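Local coordinates for Rep protein (Adeno-associated virus 5, PDB 1UUT) that binds viral DNA through its HUH-type Rep domain and probably nicks the replication origin at a metal-dependent active site, at residues I8-F13 and S85-L90; E17-I22 and I123-N128; D57-V62 and V118-I123. All blocks are in the same frame, centred on the assembly; numbering follows the deposited sequence.

Interaction 1: residues I8-F13 and S85-L90; sequences IVRVPF and SEYFHL. With MG (magnesium ion), chain E.
Arg10 lies along the face of Tyr87, and beside this stack two antiparallel strands are zipped together. From CB outward, Arg10 meets the other segment atom by atom. Its CB points to the sheet face that also carries His89 and sits near Phe88 O; CG comes up to Tyr87 CG; CD stands squarely over the ring, 3.8 Å from the Tyr87 centroid in a CH-pi contact only 7° off the normal. NE then passes over the CD1-CE1 side, and CZ rests 3.4 Å from Tyr87 CE1, with NH1 running on toward CZ of the ring. The chain is extended from CG to NE, which lets the guanidinium lie flat on the tyrosine, planes 11° apart. NH1 also makes a weak hydrogen bond to Asn128 O.

In the backbone, Val9 and Leu90 form the hydrogen-bonded pair: Leu90 N gives to Val9 O at 2.8 Å, and Val9 N returns a bond to Leu90 O. Arg10 and His89 are the non-hydrogen-bonded pair that follows. A third bond, Val11 N to Phe88 O at 3.1 Å, is more bent, and water 1 donates to both Val11 O and Phe88 O where the strands part. Beyond it Phe13 CB presses on Phe88 CD1, the two rings oblique.

With CG of His89 between backbone N and carbonyl carbon (chi1 53°), ND1 is brought back to donate to Tyr87 O at 3.0 Å, a bond that fixes the ring's rotation; NE2, across CE1 from it, binds the magnesium ion at 2.5 Å. Glu82 and three waters are the ion's other ligands. A His-hydrophobic-His motif on a central strand, here His89, Leu90 and His91, is the signature of the HUH endonuclease fold of Rep proteins, and His89 is its metal ligand here.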
loop_
_atom_site.group_PDB
_atom_site.type_symbol
_atom_site.label_atom_id
_atom_site.label_comp_id
_atom_site.label_asym_id
_atom_site.label_seq_id
_atom_site.Cartn_x
_atom_site.Cartn_y
_atom_site.Cartn_z
ATOM N N ILE A 8 -3.383 -0.206 -6.349
ATOM C CA ILE A 8 -3.399 1.058 -5.636
ATOM C C ILE A 8 -4.762 1.218 -4.981
ATOM O O ILE A 8 -5.797 1.174 -5.647
ATOM C CB ILE A 8 -3.088 2.237 -6.561
ATOM C CG1 ILE A 8 -1.680 2.071 -7.134
ATOM C CG2 ILE A 8 -3.166 3.540 -5.783
ATOM C CD1 ILE A 8 -1.276 3.148 -8.111
ATOM N N VAL A 9 -4.760 1.321 -3.658
ATOM C CA VAL A 9 -5.993 1.485 -2.905
ATOM C C VAL A 9 -6.083 2.909 -2.356
ATOM O O VAL A 9 -5.195 3.352 -1.626
ATOM C CB VAL A 9 -6.072 0.494 -1.729
ATOM C CG1 VAL A 9 -7.374 0.692 -0.977
ATOM C CG2 VAL A 9 -5.963 -0.937 -2.226
ATOM N N ARG A 10 -7.125 3.638 -2.753
ATOM C CA ARG A 10 -7.343 5.002 -2.275
ATOM C C ARG A 10 -8.064 4.853 -0.948
ATOM O O ARG A 10 -9.219 4.437 -0.892
ATOM C CB ARG A 10 -8.174 5.818 -3.269
ATOM C CG ARG A 10 -7.405 6.182 -4.521
ATOM C CD ARG A 10 -8.268 6.893 -5.542
ATOM N NE ARG A 10 -7.467 7.300 -6.695
ATOM C CZ ARG A 10 -7.957 7.830 -7.810
ATOM N NH1 ARG A 10 -9.262 8.031 -7.951
ATOM N NH2 ARG A 10 -7.128 8.150 -8.794
ATOM N N VAL A 11 -7.327 5.133 0.118
ATOM C CA VAL A 11 -7.799 5.012 1.487
ATOM C C VAL A 11 -8.642 6.193 1.939
ATOM O O VAL A 11 -8.243 7.350 1.787
ATOM C CB VAL A 11 -6.586 4.849 2.434
ATOM C CG1 VAL A 11 -7.022 4.815 3.886
ATOM C CG2 VAL A 11 -5.821 3.585 2.074
ATOM N N PRO A 12 -9.857 5.923 2.440
ATOM C CA PRO A 12 -10.744 6.989 2.915
ATOM C C PRO A 12 -9.994 7.896 3.889
ATOM O O PRO A 12 -9.303 7.409 4.783
ATOM C CB PRO A 12 -11.851 6.206 3.617
ATOM C CG PRO A 12 -11.983 5.002 2.741
ATOM C CD PRO A 12 -10.538 4.615 2.473
ATOM N N PHE A 13 -10.101 9.207 3.693
ATOM C CA PHE A 13 -9.416 10.164 4.557
ATOM C C PHE A 13 -10.308 11.282 5.102
ATOM O O PHE A 13 -9.826 12.229 5.724
ATOM C CB PHE A 13 -8.183 10.748 3.848
ATOM C CG PHE A 13 -8.490 11.475 2.555
ATOM C CD1 PHE A 13 -8.910 12.810 2.568
ATOM C CD2 PHE A 13 -8.348 10.835 1.326
ATOM C CE1 PHE A 13 -9.182 13.494 1.377
ATOM C CE2 PHE A 13 -8.617 11.506 0.128
ATOM C CZ PHE A 13 -9.036 12.841 0.157
ATOM N N SER A 85 -1.379 14.535 -3.527
ATOM C CA SER A 85 -1.951 15.874 -3.582
ATOM C C SER A 85 -3.479 15.857 -3.557
ATOM O O SER A 85 -4.104 16.845 -3.178
ATOM C CB SER A 85 -1.448 16.614 -4.823
ATOM O OG SER A 85 -1.677 15.851 -5.996
ATOM N N GLU A 86 -4.071 14.735 -3.966
ATOM C CA GLU A 86 -5.529 14.589 -3.991
ATOM C C GLU A 86 -6.047 13.435 -3.138
ATOM O O GLU A 86 -7.147 13.504 -2.602
ATOM C CB GLU A 86 -6.008 14.357 -5.421
ATOM C CG GLU A 86 -5.683 15.465 -6.398
ATOM C CD GLU A 86 -6.054 15.101 -7.829
ATOM O OE1 GLU A 86 -6.788 14.100 -8.039
ATOM O OE2 GLU A 86 -5.606 15.821 -8.751
ATOM N N TYR A 87 -5.264 12.363 -3.055
ATOM C CA TYR A 87 -5.654 11.175 -2.309
ATOM C C TYR A 87 -4.549 10.550 -1.477
ATOM O O TYR A 87 -3.368 10.620 -1.820
ATOM C CB TYR A 87 -6.101 10.064 -3.273
ATOM C CG TYR A 87 -7.308 10.357 -4.122
ATOM C CD1 TYR A 87 -7.172 10.630 -5.482
ATOM C CD2 TYR A 87 -8.593 10.341 -3.572
ATOM C CE1 TYR A 87 -8.286 10.883 -6.277
ATOM C CE2 TYR A 87 -9.716 10.591 -4.358
ATOM C CZ TYR A 87 -9.555 10.861 -5.712
ATOM O OH TYR A 87 -10.660 11.114 -6.499
ATOM N N PHE A 88 -4.970 9.889 -0.406
ATOM C CA PHE A 88 -4.080 9.115 0.443
ATOM C C PHE A 88 -4.210 7.769 -0.265
ATOM O O PHE A 88 -5.323 7.365 -0.622
ATOM C CB PHE A 88 -4.656 8.966 1.849
ATOM C CG PHE A 88 -4.281 10.069 2.789
ATOM C CD1 PHE A 88 -4.983 11.271 2.793
ATOM C CD2 PHE A 88 -3.256 9.885 3.715
ATOM C CE1 PHE A 88 -4.677 12.273 3.709
ATOM C CE2 PHE A 88 -2.942 10.882 4.635
ATOM C CZ PHE A 88 -3.655 12.082 4.634
ATOM N N HIS A 89 -3.108 7.081 -0.515
ATOM C CA HIS A 89 -3.218 5.806 -1.197
ATOM C C HIS A 89 -2.108 4.832 -0.888
ATOM O O HIS A 89 -0.975 5.224 -0.599
ATOM C CB HIS A 89 -3.326 6.018 -2.704
ATOM C CG HIS A 89 -2.242 6.874 -3.266
ATOM N ND1 HIS A 89 -2.250 8.251 -3.232
ATOM C CD2 HIS A 89 -1.073 6.530 -3.859
ATOM C CE1 HIS A 89 -1.117 8.688 -3.784
ATOM N NE2 HIS A 89 -0.369 7.681 -4.184
ATOM N N LEU A 90 -2.478 3.556 -0.906
ATOM C CA LEU A 90 -1.568 2.456 -0.652
ATOM C C LEU A 90 -1.061 1.904 -1.960
ATOM O O LEU A 90 -1.853 1.570 -2.837
ATOM C CB LEU A 90 -2.296 1.313 0.049
ATOM C CG LEU A 90 -2.378 1.256 1.559
ATOM C CD1 LEU A 90 -3.261 0.079 1.946
ATOM C CD2 LEU A 90 -0.985 1.105 2.145
HETATM MG MG MG E . 1.829 7.888 -5.438
HETATM O O HOH W 1 -7.720 8.607 -0.857
HETATM O O HOH W 2 0.554 7.462 -7.020
HETATM O O HOH W 3 3.578 7.998 -6.533
HETATM O O HOH W 4 1.549 9.797 -4.675
#

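Interaction 2: residues E17-I22 and I123-N128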
loop_
_atom_site.group_PDB
_atom_site.type_symbol
_atom_site.label_atom_id
_atom_site.label_comp_id
_atom_site.label_asym_id
_atom_site.label_seq_id
_atom_site.Cartn_x
_atom_site.Cartn_y
_atom_site.Cartn_z
ATOM N N GLU A 17 -17.219 12.579 4.029
ATOM C CA GLU A 17 -17.224 12.590 2.567
ATOM C C GLU A 17 -17.109 11.216 1.916
ATOM O O GLU A 17 -17.767 10.931 0.912
ATOM C CB GLU A 17 -16.068 13.461 2.059
ATOM C CG GLU A 17 -16.299 14.078 0.692
ATOM C CD GLU A 17 -17.480 15.036 0.689
ATOM O OE1 GLU A 17 -18.348 14.910 -0.204
ATOM O OE2 GLU A 17 -17.548 15.908 1.589
ATOM N N HIS A 18 -16.270 10.367 2.497
ATOM C CA HIS A 18 -16.020 9.041 1.939
ATOM C C HIS A 18 -16.830 7.889 2.510
ATOM O O HIS A 18 -17.114 6.923 1.799
ATOM C CB HIS A 18 -14.529 8.726 2.037
ATOM C CG HIS A 18 -13.658 9.796 1.459
ATOM N ND1 HIS A 18 -12.482 10.228 2.033
ATOM C CD2 HIS A 18 -13.821 10.547 0.344
ATOM C CE1 HIS A 18 -11.988 11.202 1.262
ATOM N NE2 HIS A 18 -12.768 11.429 0.223
ATOM N N LEU A 19 -17.169 7.972 3.793
ATOM C CA LEU A 19 -17.931 6.921 4.462
ATOM C C LEU A 19 -19.167 7.512 5.126
ATOM O O LEU A 19 -19.349 7.390 6.345
ATOM C CB LEU A 19 -17.063 6.230 5.512
ATOM C CG LEU A 19 -15.813 5.534 4.973
ATOM C CD1 LEU A 19 -14.936 5.102 6.130
ATOM C CD2 LEU A 19 -16.207 4.344 4.099
ATOM N N PRO A 20 -20.052 8.135 4.323
ATOM C CA PRO A 20 -21.274 8.748 4.837
ATOM C C PRO A 20 -22.161 7.813 5.663
ATOM O O PRO A 20 -22.439 6.672 5.262
ATOM C CB PRO A 20 -21.973 9.231 3.560
ATOM C CG PRO A 20 -21.506 8.255 2.523
ATOM C CD PRO A 20 -20.045 8.164 2.847
ATOM N N GLY A 21 -22.537 8.296 6.846
ATOM C CA GLY A 21 -23.405 7.545 7.732
ATOM C C GLY A 21 -22.786 6.391 8.491
ATOM O O GLY A 21 -23.500 5.669 9.191
ATOM N N ILE A 22 -21.472 6.214 8.387
ATOM C CA ILE A 22 -20.830 5.121 9.090
ATOM C C ILE A 22 -20.963 5.321 10.602
ATOM O O ILE A 22 -21.074 6.447 11.098
ATOM C CB ILE A 22 -19.348 4.926 8.641
ATOM C CG1 ILE A 22 -18.866 3.522 9.017
ATOM C CG2 ILE A 22 -18.458 5.966 9.275
ATOM C CD1 ILE A 22 -17.646 3.051 8.248
ATOM N N ILE A 123 -20.137 -0.342 4.104
ATOM C CA ILE A 123 -20.296 0.902 3.353
ATOM C C ILE A 123 -19.225 1.021 2.269
ATOM O O ILE A 123 -18.032 0.936 2.547
ATOM C CB ILE A 123 -20.258 2.129 4.296
ATOM C CG1 ILE A 123 -21.432 2.042 5.281
ATOM C CG2 ILE A 123 -20.277 3.434 3.489
ATOM C CD1 ILE A 123 -21.498 3.160 6.283
ATOM N N GLU A 124 -19.658 1.165 1.022
ATOM C CA GLU A 124 -18.730 1.287 -0.100
ATOM C C GLU A 124 -18.108 2.685 -0.081
ATOM O O GLU A 124 -18.824 3.687 -0.038
ATOM C CB GLU A 124 -19.472 1.046 -1.425
ATOM C CG GLU A 124 -18.636 1.249 -2.700
ATOM C CD GLU A 124 -17.790 0.044 -3.085
ATOM O OE1 GLU A 124 -18.105 -1.093 -2.667
ATOM O OE2 GLU A 124 -16.816 0.233 -3.844
ATOM N N PRO A 125 -16.766 2.765 -0.044
ATOM C CA PRO A 125 -16.085 4.067 -0.026
ATOM C C PRO A 125 -16.474 4.933 -1.222
ATOM O O PRO A 125 -16.432 4.486 -2.375
ATOM C CB PRO A 125 -14.605 3.678 -0.060
ATOM C CG PRO A 125 -14.593 2.390 0.734
ATOM C CD PRO A 125 -15.804 1.664 0.158
ATOM N N GLN A 126 -16.869 6.167 -0.931
ATOM C CA GLN A 126 -17.284 7.118 -1.955
ATOM C C GLN A 126 -16.073 7.776 -2.607
ATOM O O GLN A 126 -15.901 8.991 -2.532
ATOM C CB GLN A 126 -18.189 8.182 -1.334
ATOM C CG GLN A 126 -19.446 7.631 -0.693
ATOM C CD GLN A 126 -20.488 7.258 -1.708
ATOM O OE1 GLN A 126 -21.338 8.074 -2.063
ATOM N NE2 GLN A 126 -20.433 6.022 -2.189
ATOM N N ILE A 127 -15.221 6.949 -3.207
ATOM C CA ILE A 127 -14.011 7.396 -3.890
ATOM C C ILE A 127 -13.999 6.624 -5.204
ATOM O O ILE A 127 -14.135 5.399 -5.205
ATOM C CB ILE A 127 -12.731 7.029 -3.093
ATOM C CG1 ILE A 127 -12.741 7.697 -1.719
ATOM C CG2 ILE A 127 -11.491 7.470 -3.857
ATOM C CD1 ILE A 127 -11.690 7.158 -0.762
ATOM N N ASN A 128 -13.885 7.339 -6.318
ATOM C CA ASN A 128 -13.863 6.712 -7.635
ATOM C C ASN A 128 -12.636 5.828 -7.802
ATOM O O ASN A 128 -11.528 6.229 -7.451
ATOM C CB ASN A 128 -13.882 7.778 -8.734
ATOM C CG ASN A 128 -15.121 8.644 -8.680
ATOM O OD1 ASN A 128 -16.240 8.139 -8.613
ATOM N ND2 ASN A 128 -14.930 9.958 -8.694
#
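The backbones meet where the short helix 15-18 ends: His18 O accepts from Gln126 N at 2.8 Å, in the carbonyl plane and on a lone pair, with a nearly straight N-H (173°), while Pro125 CA brings a C-H toward the same oxygen. Gln126, the centre of an inverse gamma turn, also lays CB and CG against that carbonyl; CG, set anti to its own carbonyl carbon (chi1 -59°), packs on Pro20 CD at 3.6 Å, the two side chains crossing at about a right angle. The His18 ring takes Ile127 CG1 over one face, 3.7 Å from CD2, in a CH-pi contact, and has Glu17 CB on the opposite face. Its ND1 is hydrogen-bonded to the backbone N of Phe13. The contact joins the end of helix 15-18, and the type II turn Leu19 to Ile22 that follows it, to the connection between helix 101-118 and strand 131-133. In that turn Gly21 takes up a positive phi, and Ile22 N closes back on Leu19 O. Ile22 CB then receives Ile123 CD1 at 3.6 Å, the methyl ending an extended isoleucine branch. Leu19 CD2 reaches Ile123 CG2 and Pro125 CG, both at 4.2 Å.

Interaction 3: residues D57-V62 and V118-I123; sequences DRIRRV and VVFQGI. With nucleotides of chain C.
Ile59 CD1 touches the edge of the Phe120 ring at CZ, 3.7 Å away, and Val119 CG1 covers a face of that ring. From this apolar centre the packing runs along helix 50-71: Val62 CG2 meets Val119 CG2, and Val62 CG1 meets Val118 CG2. Arg58 and Val119 run alongside each other, head to tail, the arginine CG against the valine methyls; a bend at chi2 (72°) carries the guanidinium over Val62 CG2 and out to the DNA. All three nitrogens are used, two of them on the DNA. NH2 gives an almost straight bond (177°) to Val118 O at 3.1 Å; NE reaches O2 of DT7 of chain C at 2.9 Å; NH1 serves both O2 and OP2 of DT8 of chain C. Arg61 NH1 joins on that same OP2 at 2.7 Å, while its NE is held by Asp57 OD2 in a salt bridge. Val119 O accepts a hydrogen bond from N3 of DT7 of chain C at 3.0 Å, and Gln121 NE2 donates to that base's O4. Bonding to O2, N3 and O4 is consistent with recognition of a thymine-type base edge, and the two arginines probably offset the phosphate charge.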
loop_
_atom_site.group_PDB
_atom_site.type_symbol
_atom_site.label_atom_id
_atom_site.label_comp_id
_atom_site.label_asym_id
_atom_site.label_seq_id
_atom_site.Cartn_x
_atom_site.Cartn_y
_atom_site.Cartn_z
ATOM N N ASP A 57 -3.346 0.405 7.340
ATOM C CA ASP A 57 -2.734 -0.815 7.854
ATOM C C ASP A 57 -3.740 -1.952 7.955
ATOM O O ASP A 57 -3.405 -3.120 7.717
ATOM C CB ASP A 57 -2.068 -0.567 9.205
ATOM C CG ASP A 57 -1.253 -1.761 9.677
ATOM O OD1 ASP A 57 -0.339 -2.199 8.943
ATOM O OD2 ASP A 57 -1.531 -2.273 10.776
ATOM N N ARG A 58 -4.976 -1.619 8.310
ATOM C CA ARG A 58 -6.039 -2.621 8.400
ATOM C C ARG A 58 -6.331 -3.132 6.982
ATOM O O ARG A 58 -6.444 -4.338 6.745
ATOM C CB ARG A 58 -7.287 -1.990 9.034
ATOM C CG ARG A 58 -8.542 -2.842 9.022
ATOM C CD ARG A 58 -8.516 -4.018 9.992
ATOM N NE ARG A 58 -9.780 -4.745 9.891
ATOM C CZ ARG A 58 -9.965 -6.023 10.211
ATOM N NH1 ARG A 58 -8.964 -6.760 10.678
ATOM N NH2 ARG A 58 -11.151 -6.579 10.011
ATOM N N ILE A 59 -6.397 -2.209 6.031
ATOM C CA ILE A 59 -6.643 -2.570 4.638
ATOM C C ILE A 59 -5.497 -3.465 4.151
ATOM O O ILE A 59 -5.729 -4.523 3.559
ATOM C CB ILE A 59 -6.748 -1.310 3.730
ATOM C CG1 ILE A 59 -8.073 -0.585 3.982
ATOM C CG2 ILE A 59 -6.628 -1.700 2.254
ATOM C CD1 ILE A 59 -8.176 0.752 3.249
ATOM N N ARG A 60 -4.267 -3.047 4.431
ATOM C CA ARG A 60 -3.090 -3.805 4.032
ATOM C C ARG A 60 -3.131 -5.250 4.532
ATOM O O ARG A 60 -2.996 -6.196 3.749
ATOM C CB ARG A 60 -1.826 -3.130 4.551
ATOM C CG ARG A 60 -0.550 -3.877 4.190
ATOM C CD ARG A 60 0.657 -3.300 4.895
ATOM N NE ARG A 60 0.626 -3.532 6.339
ATOM C CZ ARG A 60 1.168 -4.586 6.947
ATOM N NH1 ARG A 60 1.800 -5.521 6.247
ATOM N NH2 ARG A 60 1.050 -4.718 8.262
ATOM N N ARG A 61 -3.322 -5.420 5.838
ATOM C CA ARG A 61 -3.357 -6.749 6.432
ATOM C C ARG A 61 -4.495 -7.629 5.922
ATOM O O ARG A 61 -4.304 -8.834 5.704
ATOM C CB ARG A 61 -3.325 -6.650 7.956
ATOM C CG ARG A 61 -1.979 -6.136 8.451
ATOM C CD ARG A 61 -1.938 -5.921 9.944
ATOM N NE ARG A 61 -2.808 -4.824 10.356
ATOM C CZ ARG A 61 -3.995 -4.987 10.929
ATOM N NH1 ARG A 61 -4.460 -6.207 11.157
ATOM N NH2 ARG A 61 -4.713 -3.928 11.284
ATOM N N VAL A 62 -5.671 -7.042 5.716
ATOM C CA VAL A 62 -6.795 -7.805 5.170
ATOM C C VAL A 62 -6.437 -8.203 3.734
ATOM O O VAL A 62 -6.566 -9.374 3.352
ATOM C CB VAL A 62 -8.098 -6.989 5.202
ATOM C CG1 VAL A 62 -9.209 -7.720 4.453
ATOM C CG2 VAL A 62 -8.510 -6.763 6.646
ATOM N N VAL A 118 -15.545 -6.186 5.997
ATOM C CA VAL A 118 -14.832 -6.218 7.278
ATOM C C VAL A 118 -14.045 -4.983 7.736
ATOM O O VAL A 118 -13.513 -4.976 8.850
ATOM C CB VAL A 118 -13.923 -7.474 7.379
ATOM C CG1 VAL A 118 -14.731 -8.727 7.057
ATOM C CG2 VAL A 118 -12.709 -7.350 6.454
ATOM N N VAL A 119 -13.966 -3.949 6.902
ATOM C CA VAL A 119 -13.250 -2.731 7.278
ATOM C C VAL A 119 -14.171 -1.519 7.305
ATOM O O VAL A 119 -14.073 -0.680 8.199
ATOM C CB VAL A 119 -12.053 -2.413 6.314
ATOM C CG1 VAL A 119 -11.284 -1.175 6.805
ATOM C CG2 VAL A 119 -11.114 -3.612 6.210
ATOM N N PHE A 120 -15.094 -1.435 6.357
ATOM C CA PHE A 120 -15.966 -0.272 6.292
ATOM C C PHE A 120 -17.417 -0.479 6.669
ATOM O O PHE A 120 -18.288 0.274 6.236
ATOM C CB PHE A 120 -15.842 0.379 4.914
ATOM C CG PHE A 120 -14.435 0.788 4.584
ATOM C CD1 PHE A 120 -13.751 0.195 3.527
ATOM C CD2 PHE A 120 -13.767 1.724 5.383
ATOM C CE1 PHE A 120 -12.419 0.523 3.268
ATOM C CE2 PHE A 120 -12.435 2.057 5.134
ATOM C CZ PHE A 120 -11.760 1.452 4.074
ATOM N N GLN A 121 -17.673 -1.499 7.482
ATOM C CA GLN A 121 -19.027 -1.807 7.953
ATOM C C GLN A 121 -20.069 -1.906 6.837
ATOM O O GLN A 121 -21.191 -1.420 6.971
ATOM C CB GLN A 121 -19.455 -0.787 9.018
ATOM C CG GLN A 121 -18.470 -0.680 10.182
ATOM C CD GLN A 121 -18.987 0.166 11.321
ATOM O OE1 GLN A 121 -20.152 0.558 11.340
ATOM N NE2 GLN A 121 -18.121 0.452 12.283
ATOM N N GLY A 122 -19.673 -2.515 5.726
ATOM C CA GLY A 122 -20.575 -2.686 4.606
ATOM C C GLY A 122 -20.804 -1.443 3.771
ATOM O O GLY A 122 -21.579 -1.488 2.813
ATOM N N ILE A 123 -20.137 -0.342 4.104
ATOM C CA ILE A 123 -20.296 0.902 3.353
ATOM C C ILE A 123 -19.225 1.021 2.269
ATOM O O ILE A 123 -18.032 0.936 2.547
ATOM C CB ILE A 123 -20.258 2.129 4.296
ATOM C CG1 ILE A 123 -21.432 2.042 5.281
ATOM C CG2 ILE A 123 -20.277 3.434 3.489
ATOM C CD1 ILE A 123 -21.498 3.160 6.283
ATOM P P DT C 7 -12.394 -4.961 18.291
ATOM O OP1 DT C 7 -12.419 -3.557 18.778
ATOM O OP2 DT C 7 -13.609 -5.808 18.430
ATOM O "O5'" DT C 7 -12.032 -4.962 16.742
ATOM C "C5'" DT C 7 -10.853 -4.327 16.279
ATOM C "C4'" DT C 7 -10.596 -4.696 14.840
ATOM O "O4'" DT C 7 -11.736 -4.339 14.019
ATOM C "C3'" DT C 7 -9.403 -3.958 14.243
ATOM O "O3'" DT C 7 -8.758 -4.818 13.308
ATOM C "C2'" DT C 7 -10.051 -2.801 13.509
ATOM C "C1'" DT C 7 -11.298 -3.477 12.979
ATOM N N1 DT C 7 -12.399 -2.573 12.618
ATOM C C2 DT C 7 -12.589 -2.322 11.281
ATOM O O2 DT C 7 -11.891 -2.798 10.402
ATOM N N3 DT C 7 -13.632 -1.480 11.006
ATOM C C4 DT C 7 -14.481 -0.868 11.908
ATOM O O4 DT C 7 -15.382 -0.142 11.501
ATOM C C5 DT C 7 -14.215 -1.159 13.294
ATOM C C7 DT C 7 -15.067 -0.517 14.344
ATOM C C6 DT C 7 -13.205 -1.997 13.582
ATOM P P DT C 8 -7.255 -5.294 13.576
ATOM O OP1 DT C 8 -6.484 -4.114 14.037
ATOM O OP2 DT C 8 -6.825 -6.031 12.360
ATOM O "O5'" DT C 8 -7.368 -6.329 14.788
ATOM C "C5'" DT C 8 -8.117 -7.536 14.652
ATOM C "C4'" DT C 8 -7.270 -8.732 15.023
ATOM O "O4'" DT C 8 -8.075 -9.925 14.855
ATOM C "C3'" DT C 8 -6.030 -8.948 14.148
ATOM O "O3'" DT C 8 -4.975 -9.515 14.940
ATOM C "C2'" DT C 8 -6.508 -9.944 13.108
ATOM C "C1'" DT C 8 -7.460 -10.799 13.919
ATOM N N1 DT C 8 -8.522 -11.470 13.140
ATOM C C2 DT C 8 -9.261 -10.744 12.223
ATOM O O2 DT C 8 -9.100 -9.552 12.020
ATOM N N3 DT C 8 -10.206 -11.473 11.545
ATOM C C4 DT C 8 -10.492 -12.815 11.692
ATOM O O4 DT C 8 -11.383 -13.327 11.016
ATOM C C5 DT C 8 -9.685 -13.513 12.670
ATOM C C7 DT C 8 -9.914 -14.972 12.898
ATOM C C6 DT C 8 -8.758 -12.815 13.335
ATOM P P DT C 9 -3.558 -9.872 14.264
ATOM O OP1 DT C 9 -2.631 -10.258 15.361
ATOM O OP2 DT C 9 -3.193 -8.762 13.348
ATOM O "O5'" DT C 9 -3.849 -11.169 13.391
ATOM C "C5'" DT C 9 -4.124 -12.408 14.029
ATOM C "C4'" DT C 9 -4.269 -13.512 13.009
ATOM O "O4'" DT C 9 -5.508 -13.336 12.282
ATOM C "C3'" DT C 9 -3.153 -13.603 11.965
ATOM O "O3'" DT C 9 -2.668 -14.939 11.840
ATOM C "C2'" DT C 9 -3.838 -13.205 10.670
ATOM C "C1'" DT C 9 -5.284 -13.592 10.910
ATOM N N1 DT C 9 -6.234 -12.775 10.129
ATOM C C2 DT C 9 -7.435 -13.326 9.738
ATOM O O2 DT C 9 -7.789 -14.454 10.039
ATOM N N3 DT C 9 -8.212 -12.502 8.969
ATOM C C4 DT C 9 -7.923 -11.214 8.565
ATOM O O4 DT C 9 -8.715 -10.596 7.861
ATOM C C5 DT C 9 -6.663 -10.693 9.031
ATOM C C7 DT C 9 -6.265 -9.300 8.642
ATOM C C6 DT C 9 -5.895 -11.486 9.785
#

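How the interactions relate
Interaction 3 is the most buried of the three, while interactions 1 and 2 are only partly so and interaction 2 lies farthest from the chain's centre. Interactions 2 and 3 share Ile123 and use successive parts of the connection between helix 101-118 and strand 131-133. Phe120 of interaction 3 packs on Leu19 and Pro125 of interaction 2 and on Pro12 of interaction 1, and Ile127 of interaction 2 packs on Tyr87 of interaction 1. Ile59 in turn packs on Val9, Val11 and Leu90. Chemistry follows place: strand pairing and a metal ligand in 8-13 with 85-90, mostly apolar turn packing in 17-22 with 123-128, arginine-to-DNA bonding in 57-62 with 118-123.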